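Local coordinates for major Capsid Protein VP1 (Chimpanzee polyomavirus Bob, PDB 6Y9I) that builds the pentameric units of the polyomavirus capsid shell and probably engages glycan receptors on host cells, at residues A[11-16]-A[85-90]; A[63-68]-A[258-263]; A[92-97]-A[135-140]. One frame throughout, in Å; residues are numbered along the deposited sequence.

Contact 1: residues A[11-16]-A[85-90]; sequences NIITGP and TLMMWE
Ile13 and Met87 make the close touch here, their side chains crossing at about a right angle. The far methyl of the isoleucine, CD1, sits 3.2 Å from Met87 SD and 3.3 Å from Met87 CG. Both separations are shorter than ordinary van der Waals contact, so the exact fit of these two ends is doubtful, although the apolar meeting itself is clear. Ile13 reaches across because CG1 stands anti to its carbonyl carbon (chi1 -69°) and the chain continues extended to CD1. Met87 CG likewise stands anti to the carbonyl carbon (chi1 -52°) and SD follows with chi2 extended, which brings the sulfur to the methyl; the bend at chi3 only turns CE. A weaker approach brings Ile12 CG1 to within 4.3 Å of Glu90 OE1.

The two segments are not hydrogen-bonded neighbours. Ile13 pairs through its backbone with Lys287 and Met88 with Arg288, so strand 272-291 runs between them, and the side chains meet over this middle strand. The order 8-26, 272-291, 87-98 matches the B-I-D order of the viral jelly roll, and the CA atoms of Ile13 and Met87 lie 8.3 Å apart, as suits strands once removed.

The same middle strand positions the second touch. Glu90 OE1 forms salt bridges with Arg286 NE and Arg288 NE, while OE2 accepts a hydrogen bond from Gly245 N. Both arginines also touch Ile12, whose branched hydrocarbon packs beside them, and the paired guanidinium groups probably favour a charged carboxylate at this buried glutamate.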
# COMPACT_ATOMS: atom_id res chain seq x y z
N ASN A 11 -27.87 25.40 19.34
CA ASN A 11 -27.09 24.64 20.36
C ASN A 11 -27.44 23.15 20.27
O ASN A 11 -28.60 22.83 20.03
CB ASN A 11 -27.36 25.18 21.77
CG ASN A 11 -27.42 26.70 21.82
OD1 ASN A 11 -26.46 27.36 22.24
ND2 ASN A 11 -28.54 27.26 21.39
N ILE A 12 -26.47 22.26 20.51
CA ILE A 12 -26.72 20.83 20.87
C ILE A 12 -27.61 20.81 22.12
O ILE A 12 -27.32 21.58 23.07
CB ILE A 12 -25.40 20.08 21.10
CG1 ILE A 12 -24.56 20.03 19.82
CG2 ILE A 12 -25.68 18.70 21.69
CD1 ILE A 12 -23.05 20.12 20.02
N ILE A 13 -28.68 20.02 22.10
CA ILE A 13 -29.59 19.82 23.26
C ILE A 13 -28.98 18.78 24.20
O ILE A 13 -28.50 17.73 23.72
CB ILE A 13 -31.00 19.43 22.76
CG1 ILE A 13 -31.63 20.63 22.06
CG2 ILE A 13 -31.85 18.89 23.88
CD1 ILE A 13 -33.08 20.48 21.73
N THR A 14 -29.00 19.07 25.51
CA THR A 14 -28.41 18.21 26.56
C THR A 14 -29.54 17.64 27.41
O THR A 14 -30.71 17.99 27.15
CB THR A 14 -27.37 18.97 27.39
OG1 THR A 14 -27.99 20.13 27.94
CG2 THR A 14 -26.16 19.38 26.58
N GLY A 15 -29.20 16.79 28.37
CA GLY A 15 -30.17 16.17 29.28
C GLY A 15 -30.48 14.74 28.84
O GLY A 15 -29.89 14.22 27.89
N PRO A 16 -31.39 14.06 29.57
CA PRO A 16 -31.71 12.66 29.27
C PRO A 16 -32.62 12.54 28.03
O PRO A 16 -33.37 13.47 27.73
CB PRO A 16 -32.37 12.18 30.57
CG PRO A 16 -33.02 13.43 31.15
CD PRO A 16 -32.13 14.58 30.73
N THR A 85 -38.54 24.55 22.20
CA THR A 85 -37.38 24.64 21.26
C THR A 85 -37.61 23.73 20.05
O THR A 85 -37.94 22.55 20.26
CB THR A 85 -36.07 24.26 21.97
OG1 THR A 85 -36.17 24.58 23.36
CG2 THR A 85 -34.87 24.95 21.36
N LEU A 86 -37.47 24.26 18.84
CA LEU A 86 -37.60 23.47 17.60
C LEU A 86 -36.37 22.57 17.48
O LEU A 86 -35.26 23.12 17.51
CB LEU A 86 -37.71 24.41 16.39
CG LEU A 86 -38.09 23.72 15.08
CD1 LEU A 86 -39.46 23.07 15.16
CD2 LEU A 86 -38.04 24.71 13.92
N MET A 87 -36.55 21.26 17.30
CA MET A 87 -35.41 20.29 17.30
C MET A 87 -35.32 19.51 15.97
O MET A 87 -36.35 19.33 15.30
CB MET A 87 -35.55 19.32 18.47
CG MET A 87 -35.75 20.04 19.81
SD MET A 87 -35.82 18.93 21.23
CE MET A 87 -37.36 18.09 20.90
N MET A 88 -34.12 19.09 15.59
CA MET A 88 -33.88 18.04 14.56
C MET A 88 -32.87 17.04 15.11
O MET A 88 -31.99 17.41 15.93
CB MET A 88 -33.34 18.61 13.25
CG MET A 88 -34.30 19.54 12.55
SD MET A 88 -33.52 20.33 11.14
CE MET A 88 -33.92 19.13 9.86
N TRP A 89 -33.01 15.79 14.68
CA TRP A 89 -31.96 14.76 14.85
C TRP A 89 -30.74 15.15 14.03
O TRP A 89 -30.88 15.51 12.87
CB TRP A 89 -32.51 13.40 14.47
CG TRP A 89 -33.49 12.88 15.47
CD1 TRP A 89 -34.82 12.67 15.28
CD2 TRP A 89 -33.19 12.49 16.82
NE1 TRP A 89 -35.38 12.16 16.42
CE2 TRP A 89 -34.40 12.02 17.38
CE3 TRP A 89 -32.02 12.47 17.60
CZ2 TRP A 89 -34.47 11.57 18.69
CZ3 TRP A 89 -32.10 12.01 18.89
CH2 TRP A 89 -33.31 11.57 19.43
N GLU A 90 -29.56 15.08 14.67
CA GLU A 90 -28.25 15.34 14.04
C GLU A 90 -27.45 14.04 14.07
O GLU A 90 -27.16 13.57 15.17
CB GLU A 90 -27.54 16.46 14.79
CG GLU A 90 -26.21 16.85 14.23
CD GLU A 90 -25.41 17.74 15.16
OE1 GLU A 90 -25.93 18.07 16.26
OE2 GLU A 90 -24.26 18.11 14.80

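Contact 2: residues A[63-68]-A[258-263]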
# COMPACT_ATOMS: atom_id res chain seq x y z
N GLN A 63 -27.70 -6.48 -15.47
CA GLN A 63 -26.23 -6.50 -15.75
C GLN A 63 -25.51 -5.28 -15.17
O GLN A 63 -24.29 -5.12 -15.46
CB GLN A 63 -25.94 -6.52 -17.26
CG GLN A 63 -26.50 -7.74 -17.96
CD GLN A 63 -26.30 -7.64 -19.45
OE1 GLN A 63 -26.98 -6.87 -20.13
NE2 GLN A 63 -25.32 -8.37 -19.95
N MET A 64 -26.22 -4.41 -14.43
CA MET A 64 -25.68 -3.09 -13.99
C MET A 64 -25.84 -2.98 -12.49
O MET A 64 -26.95 -2.84 -11.96
CB MET A 64 -26.39 -1.94 -14.69
CG MET A 64 -26.38 -2.06 -16.19
SD MET A 64 -27.17 -0.62 -16.95
CE MET A 64 -25.82 0.55 -16.83
N PRO A 65 -24.74 -3.17 -11.72
CA PRO A 65 -24.80 -3.00 -10.27
C PRO A 65 -25.30 -1.59 -9.94
O PRO A 65 -24.97 -0.62 -10.62
CB PRO A 65 -23.36 -3.28 -9.82
CG PRO A 65 -22.80 -4.18 -10.91
CD PRO A 65 -23.43 -3.68 -12.18
N GLN A 66 -26.10 -1.52 -8.88
CA GLN A 66 -26.86 -0.32 -8.48
C GLN A 66 -26.56 0.02 -7.01
O GLN A 66 -26.18 -0.87 -6.25
CB GLN A 66 -28.36 -0.59 -8.66
CG GLN A 66 -28.78 -0.77 -10.13
CD GLN A 66 -29.79 -1.89 -10.34
OE1 GLN A 66 -30.64 -2.17 -9.49
NE2 GLN A 66 -29.68 -2.55 -11.49
N TYR A 67 -26.80 1.25 -6.64
CA TYR A 67 -26.71 1.72 -5.25
C TYR A 67 -27.89 1.17 -4.47
O TYR A 67 -29.01 1.09 -4.99
CB TYR A 67 -26.70 3.24 -5.17
CG TYR A 67 -25.45 3.86 -5.71
CD1 TYR A 67 -24.29 3.91 -4.96
CD2 TYR A 67 -25.44 4.42 -6.97
CE1 TYR A 67 -23.15 4.54 -5.45
CE2 TYR A 67 -24.31 5.03 -7.48
CZ TYR A 67 -23.15 5.09 -6.72
OH TYR A 67 -22.03 5.69 -7.24
N SER A 68 -27.62 0.86 -3.22
CA SER A 68 -28.63 0.51 -2.20
C SER A 68 -28.98 1.78 -1.44
O SER A 68 -28.11 2.64 -1.31
CB SER A 68 -28.10 -0.54 -1.29
OG SER A 68 -27.70 -1.67 -2.04
N ALA A 258 -22.93 1.05 -1.80
CA ALA A 258 -22.55 0.20 -2.95
C ALA A 258 -21.33 -0.60 -2.54
O ALA A 258 -20.39 0.02 -2.09
CB ALA A 258 -22.28 1.05 -4.15
N ASP A 259 -21.38 -1.93 -2.61
CA ASP A 259 -20.22 -2.76 -2.25
C ASP A 259 -20.04 -3.86 -3.27
O ASP A 259 -20.43 -4.97 -2.96
CB ASP A 259 -20.38 -3.33 -0.85
CG ASP A 259 -20.25 -2.23 0.18
OD1 ASP A 259 -19.11 -1.74 0.35
OD2 ASP A 259 -21.31 -1.82 0.75
N ILE A 260 -19.42 -3.53 -4.41
CA ILE A 260 -18.94 -4.55 -5.38
C ILE A 260 -17.62 -5.12 -4.83
O ILE A 260 -16.65 -4.34 -4.68
CB ILE A 260 -18.76 -3.94 -6.77
CG1 ILE A 260 -20.08 -3.36 -7.30
CG2 ILE A 260 -18.18 -5.00 -7.71
CD1 ILE A 260 -19.92 -2.68 -8.62
N CYS A 261 -17.57 -6.41 -4.54
CA CYS A 261 -16.41 -7.09 -3.90
C CYS A 261 -15.54 -7.76 -4.96
O CYS A 261 -14.45 -8.20 -4.62
CB CYS A 261 -16.91 -8.03 -2.82
SG CYS A 261 -17.70 -7.11 -1.46
N GLY A 262 -15.99 -7.79 -6.21
CA GLY A 262 -15.23 -8.35 -7.34
C GLY A 262 -16.17 -9.03 -8.30
O GLY A 262 -17.37 -8.74 -8.24
N VAL A 263 -15.64 -9.92 -9.13
CA VAL A 263 -16.38 -10.66 -10.18
C VAL A 263 -16.06 -12.14 -10.03
O VAL A 263 -14.95 -12.51 -9.55
CB VAL A 263 -16.02 -10.15 -11.59
CG1 VAL A 263 -16.23 -8.66 -11.70
CG2 VAL A 263 -14.59 -10.51 -11.97
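Tyr67 meets the methyl of Ala258 through CD1 and CE1, obliquely, and this is the tighter end of the contact. Ala258 CB is 3.6 Å from Tyr67 CD1 and 3.8 Å from Tyr67 CE1. The backbones are also close, with 5.0 Å between the CA atoms of Tyr67 and Ala258, a spacing at which alanine's small side chain fits well. With CG anti to the carbonyl carbon (chi1 -69°), the tyrosine side chain runs across the strand direction, past Ala258. Its hydroxyl is hydrogen-bonded to Trp202 O and to Tyr132 OH, so that a buried polar atom is satisfied and the ring is tethered at its far end.

The other end is looser, though it does not open to solvent. Between Pro65 and Ile260 the CA atoms have moved 7.8 Å apart, and the gap is bridged by side chains. Ile260 CD1 touches Pro65 CB at 3.7 Å and Pro65 CG at 4.0 Å, the two groups crossing at about a right angle.

This divergence lies just before strand C of the jelly roll. Strand 68-73 pairs antiparallel with strand 252-265, as C does with H in the CHEF sheet, and Ser68 is already bonded to Ala257; further back, 63-68 climbs away from its neighbour. Proline, rigid and lacking an N-H, suits such a departing chain. Gln66 turns from the strand, its NE2 weakly hydrogen-bonded to Met64 O, while OE1 accepts a hydrogen bond from Asn33 ND2. Tyr274 packs on both Pro65 and Ile260, and Ile105 of a second subunit also rests on Ile260, bringing the pentamer interface up to this looser end.

Contact 3: residues A[92-97]-A[135-140]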
# COMPACT_ATOMS: atom_id res chain seq x y z
N VAL A 92 -24.23 12.04 14.18
CA VAL A 92 -22.91 12.44 14.74
C VAL A 92 -21.83 11.44 14.32
O VAL A 92 -20.70 11.86 14.01
CB VAL A 92 -22.96 12.65 16.27
CG1 VAL A 92 -23.90 13.79 16.64
CG2 VAL A 92 -23.34 11.40 17.03
N SER A 93 -22.16 10.15 14.28
CA SER A 93 -21.14 9.12 14.02
C SER A 93 -21.84 7.84 13.58
O SER A 93 -23.05 7.66 13.86
CB SER A 93 -20.26 8.89 15.25
OG SER A 93 -21.02 8.29 16.28
N CYS A 94 -21.10 6.97 12.92
CA CYS A 94 -21.68 5.66 12.56
C CYS A 94 -20.62 4.57 12.63
O CYS A 94 -19.44 4.86 12.42
CB CYS A 94 -22.34 5.74 11.20
SG CYS A 94 -21.17 6.02 9.86
N LYS A 95 -21.07 3.35 12.87
CA LYS A 95 -20.26 2.15 12.62
C LYS A 95 -20.84 1.52 11.37
O LYS A 95 -22.07 1.42 11.26
CB LYS A 95 -20.25 1.23 13.84
CG LYS A 95 -19.49 1.80 15.01
CD LYS A 95 -19.13 0.74 16.01
CE LYS A 95 -18.38 1.30 17.19
NZ LYS A 95 -18.27 0.25 18.24
N THR A 96 -20.00 1.19 10.42
CA THR A 96 -20.47 0.51 9.20
C THR A 96 -19.55 -0.68 8.95
O THR A 96 -18.34 -0.61 9.27
CB THR A 96 -20.64 1.50 8.04
OG1 THR A 96 -21.26 0.78 6.99
CG2 THR A 96 -19.33 2.09 7.56
N GLU A 97 -20.10 -1.74 8.41
CA GLU A 97 -19.35 -2.98 8.21
C GLU A 97 -19.87 -3.68 6.96
O GLU A 97 -21.10 -3.77 6.80
CB GLU A 97 -19.55 -3.88 9.42
CG GLU A 97 -18.85 -5.19 9.27
CD GLU A 97 -17.58 -5.23 10.08
OE1 GLU A 97 -16.79 -4.26 9.96
OE2 GLU A 97 -17.42 -6.22 10.83
N PHE A 135 -20.34 4.23 1.23
CA PHE A 135 -21.45 4.34 2.20
C PHE A 135 -21.66 5.84 2.41
O PHE A 135 -20.70 6.66 2.22
CB PHE A 135 -21.15 3.50 3.44
CG PHE A 135 -20.17 4.11 4.40
CD1 PHE A 135 -20.60 4.96 5.40
CD2 PHE A 135 -18.81 3.83 4.30
CE1 PHE A 135 -19.69 5.53 6.28
CE2 PHE A 135 -17.90 4.39 5.19
CZ PHE A 135 -18.35 5.23 6.18
N ALA A 136 -22.89 6.21 2.68
CA ALA A 136 -23.30 7.60 2.91
C ALA A 136 -24.38 7.61 3.99
O ALA A 136 -25.20 6.67 4.10
CB ALA A 136 -23.79 8.25 1.64
N VAL A 137 -24.34 8.67 4.78
CA VAL A 137 -25.35 8.97 5.82
C VAL A 137 -25.73 10.44 5.66
O VAL A 137 -24.80 11.29 5.61
CB VAL A 137 -24.78 8.64 7.21
CG1 VAL A 137 -25.77 9.00 8.30
CG2 VAL A 137 -24.34 7.19 7.30
N GLY A 138 -27.02 10.72 5.53
CA GLY A 138 -27.53 12.08 5.36
C GLY A 138 -28.94 12.27 5.88
O GLY A 138 -29.67 11.28 6.23
N GLY A 139 -29.31 13.54 5.95
CA GLY A 139 -30.61 13.97 6.49
C GLY A 139 -31.59 14.13 5.35
O GLY A 139 -32.71 14.61 5.58
N GLU A 140 -31.14 13.78 4.15
CA GLU A 140 -32.01 13.74 2.94
C GLU A 140 -31.34 12.84 1.92
O GLU A 140 -30.19 12.45 2.14
CB GLU A 140 -32.19 15.15 2.42
CG GLU A 140 -30.91 15.79 1.94
CD GLU A 140 -31.00 17.30 1.98
OE1 GLU A 140 -31.00 17.88 0.89
OE2 GLU A 140 -31.08 17.87 3.09
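Thr96 OG1 is gripped twice, giving a hydrogen bond to Tyr280 O and receiving one from Arg279 NH1. That anchoring fixes the rotation of the side chain: OG1 stands anti to the backbone N (chi1 -172°), and the methyl branch is thereby aimed across at Phe135. CG2 comes down almost exactly over the ring centre, 3.4 Å from the centroid of Phe135 and only 6° off the ring normal, a CH-pi contact with all six ring carbons at similar range. Threonine suits the place because one branch serves the neighbouring strand 272-291 while the other is a methyl for the aromatic face.

Cys94, two residues earlier and on the same side of its strand, meets the ring differently. Its SG lies 3.9 Å from Phe135 CE1 and approaches obliquely, 67° off the normal, as a sulfur-aromatic contact. The same sulfur also reaches Val137 CG2 at 4.2 Å, so one compact, polarisable atom bridges both inward side chains of the other strand.

The axes of 92-97 and 135-138 pass 9.4 Å apart and run roughly antiparallel, at 149°. Such spacing belongs to sheets stacked face to face: this is the interior of the jelly-roll sandwich, where strand D of BIDG looks across at strand E of CHEF. Alternation then sorts the residues, with Ser93, Lys95 and Ala136 directed away from the opposite strand.

Outward from this core, Phe135 stacks with Phe215, and Arg279 packs on the same phenylalanine. A classic beta bulge at Val92 and Ser93, both opposite Thr284, precedes the inward pair. At the other end, Glu97 OE2 is hydrogen-bonded to Tyr214 OH of a third subunit.

From the N terminus, the chain first lays down 11-16, which waits until 85-90 for its partner; contact 1 then closes a loop of 68 residues. Within that loop 63-68 has already opened contact 2, which finishes only at 258-263, so the two cross. Strand 87-98 carries on from contact 1 into contact 3, which is closed by 135-140 and lies nested within contact 2. Contact 1 joins strands on either side of 272-291, contact 2 fastens the loop before strand 68-73 to strand 252-265, and contact 3 spans the sandwich interior. Strands 131-138 and 252-265 are sheet neighbours, placing contacts 2 and 3 about 5 Å apart at their nearest atoms.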